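Local structure of dihydrodipicolinate synthase (Agrobacterium tumefaciens, 3B4U) at residues A28-S40 with A214-V226. The protein probably catalyses, as a dihydrodipicolinate synthase family lyase, the aldolase-type condensation of pyruvate with aspartate semialdehyde on the route to lysine. Numbering follows the deposited sequence.
Sequences AHARRCLSNGCDS and ANFLTQEVRAMAV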
ATOM      1  N   ALA B  28      22.903  -6.206 -15.357  1.00  7.56           N
ATOM      2  CA  ALA B  28      24.229  -5.597 -15.558  1.00  8.49           C
ATOM      3  C   ALA B  28      24.538  -4.540 -14.479  1.00  7.78           C
ATOM      4  O   ALA B  28      25.663  -4.459 -13.982  1.00  7.85           O
ATOM      5  CB  ALA B  28      24.329  -4.998 -16.979  1.00  9.18           C
ATOM      6  N   HIS B  29      23.522  -3.784 -14.105  1.00  7.16           N
ATOM      7  CA  HIS B  29      23.669  -2.809 -13.035  1.00  7.26           C
ATOM      8  C   HIS B  29      23.939  -3.499 -11.703  1.00  6.91           C
ATOM      9  O   HIS B  29      24.825  -3.082 -10.958  1.00  7.40           O
ATOM     10  CB  HIS B  29      22.442  -1.897 -12.997  1.00  7.30           C
ATOM     11  CG  HIS B  29      22.490  -0.887 -11.920  1.00  6.92           C
ATOM     12  ND1 HIS B  29      23.488   0.054 -11.830  1.00  7.19           N
ATOM     13  CD2 HIS B  29      21.639  -0.682 -10.891  1.00  6.77           C
ATOM     14  CE1 HIS B  29      23.238   0.800 -10.763  1.00  6.42           C
ATOM     15  NE2 HIS B  29      22.127   0.382 -10.168  1.00  7.10           N
ATOM     16  N   ALA B  30      23.229  -4.575 -11.419  1.00  6.92           N
ATOM     17  CA  ALA B  30      23.501  -5.348 -10.211  1.00  7.11           C
ATOM     18  C   ALA B  30      24.947  -5.842 -10.202  1.00  7.53           C
ATOM     19  O   ALA B  30      25.642  -5.748  -9.195  1.00  7.42           O
ATOM     20  CB  ALA B  30      22.540  -6.517 -10.103  1.00  7.21           C
ATOM     21  N   ARG B  31      25.414  -6.395 -11.319  1.00  7.71           N
ATOM     22  CA  ARG B  31      26.779  -6.896 -11.390  1.00  8.06           C
ATOM     23  C   ARG B  31      27.783  -5.779 -11.151  1.00  8.32           C
ATOM     24  O   ARG B  31      28.800  -5.984 -10.487  1.00  8.82           O
ATOM     25  CB  ARG B  31      27.055  -7.516 -12.749  1.00  9.58           C
ATOM     26  CG  ARG B  31      26.352  -8.839 -12.958  1.00 12.08           C
ATOM     27  CD  ARG B  31      26.999  -9.974 -12.200  1.00 18.64           C
ATOM     28  NE  ARG B  31      26.478 -11.289 -12.614  1.00 19.08           N
ATOM     29  CZ  ARG B  31      26.697 -12.432 -11.961  1.00 20.30           C
ATOM     30  NH1 ARG B  31      26.163 -13.538 -12.431  1.00 21.79           N
ATOM     31  NH2 ARG B  31      27.423 -12.495 -10.858  1.00 19.77           N
ATOM     32  N   ARG B  32      27.518  -4.600 -11.692  1.00  8.13           N
ATOM     33  CA  ARG B  32      28.392  -3.435 -11.482  1.00  8.63           C
ATOM     34  C   ARG B  32      28.431  -3.064 -10.004  1.00  8.73           C
ATOM     35  O   ARG B  32      29.504  -2.838  -9.432  1.00  8.74           O
ATOM     36  CB  ARG B  32      27.911  -2.272 -12.351  1.00  9.07           C
ATOM     37  CG  ARG B  32      28.608  -0.954 -12.026  1.00  9.03           C
ATOM     38  CD  ARG B  32      28.322   0.136 -13.063  1.00  9.60           C
ATOM     39  NE  ARG B  32      26.883   0.342 -13.206  1.00  9.55           N
ATOM     40  CZ  ARG B  32      26.222   0.450 -14.345  1.00  9.25           C
ATOM     41  NH1 ARG B  32      26.868   0.465 -15.494  1.00 11.28           N
ATOM     42  NH2 ARG B  32      24.912   0.541 -14.336  1.00 10.07           N
ATOM     43  N   CYS B  33      27.276  -2.981  -9.354  1.00  7.89           N
ATOM     44  CA  CYS B  33      27.240  -2.631  -7.947  1.00  8.01           C
ATOM     45  C   CYS B  33      27.948  -3.659  -7.068  1.00  8.00           C
ATOM     46  O   CYS B  33      28.693  -3.293  -6.136  1.00  8.43           O
ATOM     47  CB  CYS B  33      25.776  -2.469  -7.504  1.00  7.81           C
ATOM     48  SG  CYS B  33      24.954  -0.994  -8.151  1.00  8.95           S
ATOM     49  N   LEU B  34      27.750  -4.932  -7.369  1.00  7.99           N
ATOM     50  CA  LEU B  34      28.471  -5.994  -6.675  1.00  8.36           C
ATOM     51  C   LEU B  34      29.971  -5.893  -6.893  1.00  9.14           C
ATOM     52  O   LEU B  34      30.751  -5.886  -5.936  1.00 11.21           O
ATOM     53  CB  LEU B  34      27.919  -7.353  -7.102  1.00  8.88           C
ATOM     54  CG  LEU B  34      26.482  -7.668  -6.665  1.00  8.99           C
ATOM     55  CD1 LEU B  34      25.932  -8.841  -7.451  1.00 11.67           C
ATOM     56  CD2 LEU B  34      26.362  -7.937  -5.175  1.00  9.70           C
ATOM     57  N   SER B  35      30.392  -5.654  -8.120  1.00  9.19           N
ATOM     58  CA  SER B  35      31.816  -5.512  -8.424  1.00 10.75           C
ATOM     59  C   SER B  35      32.461  -4.322  -7.734  1.00 10.60           C
ATOM     60  O   SER B  35      33.643  -4.359  -7.371  1.00 12.42           O
ATOM     61  CB  SER B  35      31.990  -5.379  -9.950  1.00 12.06           C
ATOM     62  OG  SER B  35      33.351  -5.132 -10.317  1.00 17.11           O
ATOM     63  N   ASN B  36      31.708  -3.250  -7.568  1.00 10.47           N
ATOM     64  CA  ASN B  36      32.222  -2.010  -7.011  1.00 10.87           C
ATOM     65  C   ASN B  36      32.098  -1.916  -5.506  1.00 10.26           C
ATOM     66  O   ASN B  36      32.416  -0.866  -4.951  1.00 12.37           O
ATOM     67  CB  ASN B  36      31.527  -0.824  -7.654  1.00 10.70           C
ATOM     68  CG  ASN B  36      31.993  -0.577  -9.068  1.00 11.25           C
ATOM     69  OD1 ASN B  36      33.083  -1.033  -9.463  1.00 14.09           O
ATOM     70  ND2 ASN B  36      31.173   0.106  -9.857  1.00 11.29           N
ATOM     71  N   GLY B  37      31.656  -2.971  -4.819  1.00  9.78           N
ATOM     72  CA  GLY B  37      31.701  -2.982  -3.367  1.00 10.56           C
ATOM     73  C   GLY B  37      30.462  -3.387  -2.631  1.00  9.50           C
ATOM     74  O   GLY B  37      30.489  -3.450  -1.425  1.00 10.16           O
ATOM     75  N   CYS B  38      29.369  -3.700  -3.314  1.00  8.32           N
ATOM     76  CA  CYS B  38      28.223  -4.227  -2.602  1.00  8.15           C
ATOM     77  C   CYS B  38      28.434  -5.701  -2.304  1.00  7.74           C
ATOM     78  O   CYS B  38      28.872  -6.484  -3.157  1.00  9.06           O
ATOM     79  CB  CYS B  38      26.939  -4.065  -3.406  1.00  7.72           C
ATOM     80  SG  CYS B  38      26.417  -2.346  -3.603  1.00  8.56           S
ATOM     81  N   ASP B  39      28.038  -6.083  -1.110  1.00  7.07           N
ATOM     82  CA  ASP B  39      27.954  -7.474  -0.694  1.00  7.74           C
ATOM     83  C   ASP B  39      26.713  -8.185  -1.228  1.00  7.49           C
ATOM     84  O   ASP B  39      26.692  -9.390  -1.375  1.00  8.63           O
ATOM     85  CB  ASP B  39      28.000  -7.535   0.847  1.00  8.36           C
ATOM     86  CG  ASP B  39      29.261  -6.902   1.378  1.00  9.39           C
ATOM     87  OD1 ASP B  39      30.346  -7.448   1.077  1.00 12.79           O
ATOM     88  OD2 ASP B  39      29.235  -5.873   2.067  1.00  9.57           O
ATOM     89  N   SER B  40      25.669  -7.417  -1.502  1.00  7.15           N
ATOM     90  CA  SER B  40      24.421  -7.930  -2.045  1.00  6.28           C
ATOM     91  C   SER B  40      23.716  -6.825  -2.783  1.00  6.07           C
ATOM     92  O   SER B  40      24.117  -5.666  -2.731  1.00  6.11           O
ATOM     93  CB  SER B  40      23.533  -8.492  -0.919  1.00  7.48           C
ATOM     94  OG  SER B  40      23.080  -7.461  -0.064  1.00  7.39           O
ATOM     95  N   ALA B 214      24.354   4.042  -3.012  1.00  6.28           N
ATOM     96  CA  ALA B 214      25.260   3.001  -3.449  1.00  6.99           C
ATOM     97  C   ALA B 214      24.990   2.523  -4.881  1.00  6.63           C
ATOM     98  O   ALA B 214      25.823   1.815  -5.427  1.00  7.58           O
ATOM     99  CB  ALA B 214      25.228   1.794  -2.488  1.00  7.60           C
ATOM    100  N   ASN B 215      23.892   2.940  -5.501  1.00  6.39           N
ATOM    101  CA  ASN B 215      23.707   2.673  -6.936  1.00  6.73           C
ATOM    102  C   ASN B 215      24.701   3.452  -7.799  1.00  6.64           C
ATOM    103  O   ASN B 215      24.929   3.053  -8.938  1.00  7.37           O
ATOM    104  CB  ASN B 215      22.309   3.069  -7.388  1.00  6.25           C
ATOM    105  CG  ASN B 215      21.244   2.084  -6.972  1.00  5.73           C
ATOM    106  OD1 ASN B 215      21.097   1.029  -7.605  1.00  6.25           O
ATOM    107  ND2 ASN B 215      20.491   2.427  -5.957  1.00  6.64           N
ATOM    108  N   PHE B 216      25.296   4.530  -7.285  1.00  6.34           N
ATOM    109  CA  PHE B 216      26.165   5.374  -8.095  1.00  6.93           C
ATOM    110  C   PHE B 216      27.417   5.856  -7.401  1.00  7.40           C
ATOM    111  O   PHE B 216      28.250   6.434  -8.089  1.00  8.23           O
ATOM    112  CB  PHE B 216      25.378   6.529  -8.752  1.00  7.26           C
ATOM    113  CG  PHE B 216      24.773   7.463  -7.764  1.00  6.76           C
ATOM    114  CD1 PHE B 216      25.500   8.544  -7.276  1.00  7.78           C
ATOM    115  CD2 PHE B 216      23.486   7.302  -7.320  1.00  6.86           C
ATOM    116  CE1 PHE B 216      24.977   9.395  -6.344  1.00  8.31           C
ATOM    117  CE2 PHE B 216      22.959   8.158  -6.376  1.00  7.85           C
ATOM    118  CZ  PHE B 216      23.714   9.217  -5.890  1.00  8.09           C
ATOM    119  N   LEU B 217      27.568   5.623  -6.100  1.00  6.95           N
ATOM    120  CA  LEU B 217      28.794   5.941  -5.341  1.00  7.21           C
ATOM    121  C   LEU B 217      29.100   4.738  -4.450  1.00  7.21           C
ATOM    122  O   LEU B 217      29.143   4.829  -3.214  1.00  7.76           O
ATOM    123  CB  LEU B 217      28.666   7.235  -4.540  1.00  8.02           C
ATOM    124  CG  LEU B 217      28.725   8.532  -5.345  1.00  8.36           C
ATOM    125  CD1 LEU B 217      28.214   9.699  -4.467  1.00  9.71           C
ATOM    126  CD2 LEU B 217      30.136   8.802  -5.847  1.00 10.42           C
ATOM    127  N   THR B 218      29.238   3.573  -5.059  1.00  7.67           N
ATOM    128  CA  THR B 218      29.325   2.334  -4.287  1.00  7.75           C
ATOM    129  C   THR B 218      30.497   2.307  -3.311  1.00  7.21           C
ATOM    130  O   THR B 218      30.310   2.008  -2.131  1.00  7.33           O
ATOM    131  CB  THR B 218      29.380   1.114  -5.204  1.00  7.52           C
ATOM    132  OG1 THR B 218      28.303   1.163  -6.154  1.00  8.61           O
ATOM    133  CG2 THR B 218      29.271  -0.133  -4.361  1.00  8.99           C
ATOM    134  N   GLN B 219      31.702   2.599  -3.816  1.00  8.18           N
ATOM    135  CA  GLN B 219      32.868   2.568  -2.945  1.00  9.19           C
ATOM    136  C   GLN B 219      32.767   3.553  -1.792  1.00  8.55           C
ATOM    137  O   GLN B 219      33.155   3.249  -0.664  1.00  8.14           O
ATOM    138  CB  GLN B 219      34.141   2.821  -3.753  1.00 10.64           C
ATOM    139  CG  GLN B 219      34.677   1.579  -4.404  1.00 14.68           C
ATOM    140  CD  GLN B 219      35.290   0.653  -3.372  1.00 17.22           C
ATOM    141  OE1 GLN B 219      36.236   1.040  -2.664  1.00 22.18           O
ATOM    142  NE2 GLN B 219      34.807  -0.571  -3.288  1.00 18.99           N
ATOM    143  N   GLU B 220      32.230   4.723  -2.072  1.00  7.83           N
ATOM    144  CA  GLU B 220      32.118   5.742  -1.044  1.00  7.97           C
ATOM    145  C   GLU B 220      31.153   5.320   0.064  1.00  7.79           C
ATOM    146  O   GLU B 220      31.407   5.492   1.256  1.00  7.86           O
ATOM    147  CB  GLU B 220      31.666   7.087  -1.644  1.00  8.50           C
ATOM    148  CG  GLU B 220      32.699   7.750  -2.551  1.00  9.20           C
ATOM    149  CD  GLU B 220      32.804   7.208  -3.960  1.00 11.74           C
ATOM    150  OE1 GLU B 220      32.054   6.280  -4.351  1.00 10.59           O
ATOM    151  OE2 GLU B 220      33.675   7.726  -4.686  1.00 13.24           O
ATOM    152  N   VAL B 221      30.033   4.729  -0.318  1.00  7.49           N
ATOM    153  CA  VAL B 221      29.087   4.223   0.674  1.00  7.13           C
ATOM    154  C   VAL B 221      29.679   3.027   1.415  1.00  7.28           C
ATOM    155  O   VAL B 221      29.453   2.886   2.608  1.00  7.14           O
ATOM    156  CB  VAL B 221      27.694   3.928   0.077  1.00  7.55           C
ATOM    157  CG1 VAL B 221      26.766   3.407   1.156  1.00  8.23           C
ATOM    158  CG2 VAL B 221      27.095   5.195  -0.571  1.00  8.65           C
ATOM    159  N   ARG B 222      30.425   2.157   0.731  1.00  7.12           N
ATOM    160  CA  ARG B 222      31.034   1.024   1.422  1.00  7.37           C
ATOM    161  C   ARG B 222      31.935   1.462   2.577  1.00  7.32           C
ATOM    162  O   ARG B 222      31.936   0.861   3.641  1.00  7.28           O
ATOM    163  CB  ARG B 222      31.787   0.138   0.425  1.00  8.03           C
ATOM    164  CG  ARG B 222      32.295  -1.122   1.080  1.00  8.89           C
ATOM    165  CD  ARG B 222      33.145  -1.999   0.157  1.00  9.80           C
ATOM    166  NE  ARG B 222      33.692  -3.121   0.922  1.00 12.11           N
ATOM    167  CZ  ARG B 222      33.044  -4.217   1.277  1.00 12.53           C
ATOM    168  NH1 ARG B 222      31.799  -4.489   0.849  1.00 12.66           N
ATOM    169  NH2 ARG B 222      33.658  -5.062   2.087  1.00 14.00           N
ATOM    170  N   ALA B 223      32.682   2.538   2.362  1.00  7.96           N
ATOM    171  CA  ALA B 223      33.593   3.019   3.410  1.00  7.85           C
ATOM    172  C   ALA B 223      32.804   3.402   4.651  1.00  8.12           C
ATOM    173  O   ALA B 223      33.297   3.254   5.766  1.00  9.55           O
ATOM    174  CB  ALA B 223      34.404   4.171   2.890  1.00  9.56           C
ATOM    175  N   MET B 224      31.584   3.889   4.476  1.00  7.21           N
ATOM    176  CA  MET B 224      30.715   4.250   5.578  1.00  7.03           C
ATOM    177  C   MET B 224      30.033   3.017   6.196  1.00  7.34           C
ATOM    178  O   MET B 224      30.093   2.796   7.405  1.00  8.19           O
ATOM    179  CB  MET B 224      29.630   5.218   5.091  1.00  7.50           C
ATOM    180  CG  MET B 224      30.152   6.499   4.456  1.00  7.32           C
ATOM    181  SD  MET B 224      28.850   7.467   3.452  1.00  4.71           S
ATOM    182  CE  MET B 224      28.016   8.278   4.874  1.00 11.91           C
ATOM    183  N   ALA B 225      29.398   2.211   5.357  1.00  6.89           N
ATOM    184  CA  ALA B 225      28.510   1.123   5.778  1.00  7.65           C
ATOM    185  C   ALA B 225      29.280  -0.061   6.317  1.00  7.54           C
ATOM    186  O   ALA B 225      28.773  -0.769   7.184  1.00  7.79           O
ATOM    187  CB  ALA B 225      27.640   0.664   4.585  1.00  8.01           C
ATOM    188  N   VAL B 226      30.482  -0.308   5.780  1.00  8.37           N
ATOM    189  CA  VAL B 226      31.285  -1.466   6.171  1.00  9.11           C
ATOM    190  C   VAL B 226      32.423  -1.013   7.057  1.00  9.34           C
ATOM    191  O   VAL B 226      32.645  -1.595   8.124  1.00 10.61           O
ATOM    192  CB  VAL B 226      31.779  -2.249   4.930  1.00  9.52           C
ATOM    193  CG1 VAL B 226      32.717  -3.404   5.340  1.00 10.97           C
ATOM    194  CG2 VAL B 226      30.584  -2.760   4.153  1.00 10.27           C
TER
HETATM  195  O   HOH W   1      26.758   1.952 -10.668  1.00  9.70           O
HETATM  196  O   HOH W   2      28.619   0.995  -8.849  1.00 10.81           O
HETATM  197  O   HOH W   3      32.642  -7.733   2.373  1.00 27.35           O
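The H29 ring meets the N215 amide edge to edge, the two planes only 12° apart: NE2 of H29 gives its hydrogen to a lone pair of N215 OD1 at 2.8 Å, while C33 SG lies over one face of the ring. H29 ND1 accepts from R32 NH2 at 2.9 Å; able to donate and accept, histidine holds N215 on one side and R32 on the other. N215, its OD1 also taking T12 N and its ND2 bonded to A10 O and G212 O, joins the short 3-10 segment to the end of strand 6-10, to T12 and to G212. The R222 guanidinium has V226 CG2 over one face and, at its edge, D39 and a water that bridges the pair, donating to D39 OD1 and accepting from R222 NH2. Extended from CG to NE, R222 sends NH1 to G37 O at 2.8 Å; a longer salt bridge, R222 NH1 to D39 OD2 at 3.2 Å, meets the carboxylate from above its plane. D39 OD2 also accepts from L7 N. In this TIM barrel the turn after helix 23-35 leads into strand 40-43, and helix 218-225 follows the last strand, 208-211. Lacking a CB, G37 (phi 131°) avoids crowding Q219 NE2 and its preceding carbonyl O, letting the turn approach closely. T218's beta-branch sets CG2 3.3 Å from N36 O, on the 36-38 turn, and OG1 on A214 O. Bent at chi2, Q219 donates from NE2 to N36 O at 2.9 Å, above the carbonyl plane.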